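Oxidoreductase, Gfo/Idh/MocA family (Vibrio cholerae, PDB 1XEA) probably catalyses an NAD(P)-dependent oxidation or reduction, binding the dinucleotide through a Rossmann fold typical of the Gfo/Idh/MocA family. Local coordinates at the interface of chains A and B. Numbering follows the deposited sequence. Chains: chain A/B, Oxidoreductase, Gfo/Idh/MocA family.

Contact 1: the interface of chains A and B. Residues chain A 230-234; chain B 154-155, 218-220.
A two-fold symmetric interface between copies of one protein joins A:Asn232 to B:Gln218 and its neighbours; it pairs two subunits of the deposited tetramer, although the structure alone does not prove this assembly in solution. Chain A contributes the turn between strands 223-230 and 233-237. Chain B contributes the loop 218-220 and the loop residues B:His154 and B:Ala155. A:Asn232 is the main contact residue of the turn. Its backbone N donates to the carbonyl O of B:Gln218 at 2.7 Å. Its side chain reaches toward B:Ala155, with CG anti to its own carbonyl carbon (chi1 -67°). The amide oxygen OD1 of A:Asn232 takes a weak bond from B:Ala155 N at 2.9 Å. The B:Gln218 side chain crosses that of A:Asn232 at a slant, its CG 3.9 Å from A:Asn232 CG, with the two amide planes 81° apart. Behind this pair, B:His154 supports the loop from within chain B. Its ring ND1 donates to the carbonyl O of B:Phe219 at 3.2 Å, and that oxygen lies somewhat out of the ring plane. The same ring turns CE1 toward A:Asn232 CB, so it also borders the contact. In strand 233-237, just past the turn, the methyl CB of A:Ala234 sits over one face of the B:Phe219 ring, offset toward the rim, 3.4 Å from CZ.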
# COMPACT_ATOMS: atom_id res chain seq x y z
N TYR A 230 -0.37 -17.55 -13.12
CA TYR A 230 -0.55 -18.97 -13.36
C TYR A 230 -2.04 -19.15 -13.38
O TYR A 230 -2.79 -18.19 -13.53
CB TYR A 230 0.05 -19.77 -12.22
CG TYR A 230 1.53 -19.55 -12.01
CD1 TYR A 230 2.01 -18.42 -11.35
CD2 TYR A 230 2.46 -20.48 -12.48
CE1 TYR A 230 3.37 -18.23 -11.16
CE2 TYR A 230 3.82 -20.30 -12.30
CZ TYR A 230 4.27 -19.18 -11.64
OH TYR A 230 5.62 -19.01 -11.44
N ASP A 231 -2.51 -20.38 -13.23
CA ASP A 231 -3.95 -20.57 -13.21
C ASP A 231 -4.44 -20.27 -11.80
O ASP A 231 -4.03 -20.91 -10.84
CB ASP A 231 -4.33 -21.99 -13.63
CG ASP A 231 -4.09 -22.24 -15.12
OD1 ASP A 231 -4.55 -21.41 -15.96
OD2 ASP A 231 -3.43 -23.26 -15.45
N ASN A 232 -5.31 -19.27 -11.70
CA ASN A 232 -5.89 -18.84 -10.43
C ASN A 232 -4.89 -18.39 -9.40
O ASN A 232 -5.18 -18.34 -8.21
CB ASN A 232 -6.77 -19.93 -9.84
CG ASN A 232 -8.00 -20.19 -10.68
OD1 ASN A 232 -8.66 -19.26 -11.15
ND2 ASN A 232 -8.31 -21.46 -10.89
N VAL A 233 -3.69 -18.05 -9.87
CA VAL A 233 -2.66 -17.58 -8.98
C VAL A 233 -1.88 -16.50 -9.69
O VAL A 233 -1.62 -16.60 -10.88
CB VAL A 233 -1.72 -18.72 -8.56
CG1 VAL A 233 -0.75 -18.21 -7.50
CG2 VAL A 233 -2.53 -19.90 -8.00
N ALA A 234 -1.53 -15.45 -8.95
CA ALA A 234 -0.78 -14.36 -9.53
C ALA A 234 0.13 -13.73 -8.48
O ALA A 234 -0.04 -13.97 -7.29
CB ALA A 234 -1.73 -13.32 -10.11
N HIS B 154 -11.21 -14.07 -10.47
CA HIS B 154 -10.65 -15.30 -9.91
C HIS B 154 -11.55 -16.48 -10.27
O HIS B 154 -12.74 -16.47 -9.94
CB HIS B 154 -10.58 -15.20 -8.40
CG HIS B 154 -10.28 -16.51 -7.73
ND1 HIS B 154 -9.04 -17.09 -7.77
CD2 HIS B 154 -11.07 -17.34 -7.00
CE1 HIS B 154 -9.06 -18.23 -7.10
NE2 HIS B 154 -10.28 -18.40 -6.62
N ALA B 155 -10.99 -17.48 -10.92
CA ALA B 155 -11.74 -18.69 -11.27
C ALA B 155 -13.11 -18.41 -11.87
O ALA B 155 -14.13 -18.62 -11.22
CB ALA B 155 -11.90 -19.56 -10.02
N GLN B 218 -9.04 -15.98 -14.81
CA GLN B 218 -8.55 -17.15 -14.12
C GLN B 218 -7.32 -16.64 -13.39
O GLN B 218 -6.27 -17.29 -13.31
CB GLN B 218 -8.23 -18.24 -15.13
CG GLN B 218 -8.30 -19.61 -14.53
CD GLN B 218 -8.55 -20.70 -15.57
OE1 GLN B 218 -7.76 -20.88 -16.51
NE2 GLN B 218 -9.66 -21.44 -15.41
N PHE B 219 -7.49 -15.43 -12.87
CA PHE B 219 -6.47 -14.70 -12.13
C PHE B 219 -6.54 -15.14 -10.67
O PHE B 219 -7.44 -15.90 -10.28
CB PHE B 219 -6.76 -13.19 -12.25
CG PHE B 219 -5.55 -12.33 -12.05
CD1 PHE B 219 -4.48 -12.40 -12.93
CD2 PHE B 219 -5.48 -11.45 -10.98
CE1 PHE B 219 -3.35 -11.61 -12.75
CE2 PHE B 219 -4.34 -10.66 -10.80
CZ PHE B 219 -3.28 -10.74 -11.68
N GLY B 220 -5.60 -14.66 -9.87
CA GLY B 220 -5.57 -15.03 -8.46
C GLY B 220 -6.60 -14.28 -7.62
O GLY B 220 -6.97 -14.70 -6.52

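Contact 2: the interface of chains A and B. Residues chain A 234, 246-247, 249-251; chain B 219-221, 225.
Strand 242-247 of chain A, the turn after it and the start of strand 250-255 meet the chain B loop holding B:Phe219, B:Gly220 and B:Ile221, with B:His225 of strand 223-230 nearby. This is a largely apolar part of the two-fold interface, centred on A:Trp246 and B:Ile221. The branch methyl CG2 of B:Ile221 comes down over one face of the indole, above its five-membered ring, 3.5 Å from the ring centroid. B:Ile221 CG1 is anti to the backbone N (chi1 -171°), which leaves CG2 between that N and the carbonyl carbon and turned to the indole. CD1 of B:Ile221 also reaches the pyrrole side, 3.7 Å from A:Trp246 CD1. The six-membered part of the indole meets the B:Phe219 ring instead, through A:Trp246 CE3 and B:Phe219 CE2 at 3.5 Å. That phenyl thus contacts the indole as well as the A:Ala234 methyl. A second-shell bond helps fix the indole's rotation: A:Trp246 NE1 donates to the carboxylate OE2 of A:Glu251 at 2.9 Å. The carboxylate oxygen lies in the indole plane, and the bond is nearly straight (167° at H). At the turn, A:Asn249 N donates to the carbonyl O of B:Gly220 at 2.9 Å. The A:Asn249 side chain crosses that of B:Ile221 at about a right angle, bringing its amide oxygen OD1 to 3.3 Å from B:Ile221 CG1.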
# COMPACT_ATOMS: atom_id res chain seq x y z
N ALA A 234 -1.53 -15.45 -8.95
CA ALA A 234 -0.78 -14.36 -9.53
C ALA A 234 0.13 -13.73 -8.48
O ALA A 234 -0.04 -13.97 -7.29
CB ALA A 234 -1.73 -13.32 -10.11
N TRP A 246 -1.70 -13.08 -4.98
CA TRP A 246 -3.15 -13.22 -5.10
C TRP A 246 -3.48 -14.70 -5.31
O TRP A 246 -3.13 -15.29 -6.34
CB TRP A 246 -3.65 -12.38 -6.28
CG TRP A 246 -3.51 -10.92 -6.06
CD1 TRP A 246 -4.02 -10.19 -5.03
CD2 TRP A 246 -2.84 -9.98 -6.92
NE1 TRP A 246 -3.72 -8.87 -5.18
CE2 TRP A 246 -2.99 -8.71 -6.33
CE3 TRP A 246 -2.13 -10.09 -8.11
CZ2 TRP A 246 -2.46 -7.56 -6.90
CZ3 TRP A 246 -1.60 -8.94 -8.69
CH2 TRP A 246 -1.76 -7.69 -8.08
N ARG A 247 -4.14 -15.29 -4.33
CA ARG A 247 -4.50 -16.70 -4.37
C ARG A 247 -5.81 -16.88 -3.63
O ARG A 247 -6.03 -16.27 -2.59
CB ARG A 247 -3.40 -17.52 -3.71
CG ARG A 247 -3.81 -18.91 -3.34
CD ARG A 247 -2.65 -19.63 -2.70
NE ARG A 247 -1.61 -19.90 -3.67
CZ ARG A 247 -0.40 -20.34 -3.36
NH1 ARG A 247 -0.09 -20.55 -2.08
NH2 ARG A 247 0.50 -20.58 -4.33
N ASN A 249 -8.59 -15.73 -4.34
CA ASN A 249 -9.23 -14.43 -4.29
C ASN A 249 -8.85 -13.68 -3.03
O ASN A 249 -9.67 -12.97 -2.46
CB ASN A 249 -10.74 -14.58 -4.35
CG ASN A 249 -11.42 -13.30 -4.83
OD1 ASN A 249 -10.99 -12.70 -5.83
ND2 ASN A 249 -12.47 -12.89 -4.14
N GLN A 250 -7.62 -13.85 -2.60
CA GLN A 250 -7.14 -13.17 -1.43
C GLN A 250 -5.82 -12.57 -1.80
O GLN A 250 -5.14 -13.09 -2.68
CB GLN A 250 -6.91 -14.12 -0.30
CG GLN A 250 -8.13 -14.74 0.29
CD GLN A 250 -7.73 -15.62 1.46
OE1 GLN A 250 -7.01 -15.18 2.36
NE2 GLN A 250 -8.18 -16.88 1.44
N GLU A 251 -5.46 -11.49 -1.12
CA GLU A 251 -4.20 -10.82 -1.37
C GLU A 251 -3.38 -10.94 -0.11
O GLU A 251 -3.85 -10.64 0.99
CB GLU A 251 -4.43 -9.35 -1.70
CG GLU A 251 -3.21 -8.44 -1.52
CD GLU A 251 -3.44 -7.05 -2.09
OE1 GLU A 251 -2.85 -6.08 -1.56
OE2 GLU A 251 -4.19 -6.92 -3.08
N PHE B 219 -7.49 -15.43 -12.87
CA PHE B 219 -6.47 -14.70 -12.13
C PHE B 219 -6.54 -15.14 -10.67
O PHE B 219 -7.44 -15.90 -10.28
CB PHE B 219 -6.76 -13.19 -12.25
CG PHE B 219 -5.55 -12.33 -12.05
CD1 PHE B 219 -4.48 -12.40 -12.93
CD2 PHE B 219 -5.48 -11.45 -10.98
CE1 PHE B 219 -3.35 -11.61 -12.75
CE2 PHE B 219 -4.34 -10.66 -10.80
CZ PHE B 219 -3.28 -10.74 -11.68
N GLY B 220 -5.60 -14.66 -9.87
CA GLY B 220 -5.57 -15.03 -8.46
C GLY B 220 -6.60 -14.28 -7.62
O GLY B 220 -6.97 -14.70 -6.52
N ILE B 221 -7.09 -13.17 -8.15
CA ILE B 221 -8.06 -12.38 -7.43
C ILE B 221 -8.90 -11.62 -8.44
O ILE B 221 -8.53 -11.53 -9.60
CB ILE B 221 -7.34 -11.38 -6.47
CG1 ILE B 221 -8.35 -10.70 -5.54
CG2 ILE B 221 -6.59 -10.36 -7.25
CD1 ILE B 221 -7.71 -10.01 -4.39
N HIS B 225 -7.53 -2.86 -12.77
CA HIS B 225 -6.48 -1.84 -12.73
C HIS B 225 -6.37 -1.04 -14.03
O HIS B 225 -6.52 -1.57 -15.13
CB HIS B 225 -5.13 -2.49 -12.45
CG HIS B 225 -5.04 -3.14 -11.11
ND1 HIS B 225 -4.09 -4.08 -10.80
CD2 HIS B 225 -5.80 -2.99 -10.00
CE1 HIS B 225 -4.26 -4.49 -9.56
NE2 HIS B 225 -5.30 -3.85 -9.05

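The C-alpha centres of contact 1 and contact 2 lie about 6 Å apart, and they form adjoining parts of one surface. They share A:Ala234, B:Phe219 and B:Gly220. One short loop of chain B therefore meets successive strands and turns of chain A. Contact 1 is the more polar part and contact 2 the more apolar, so hydrogen bonding and hydrophobic burial act on the same loop. The two-fold repeats both with the chains exchanged. Together they would help hold the two subunits in a fixed relation within the deposited tetramer.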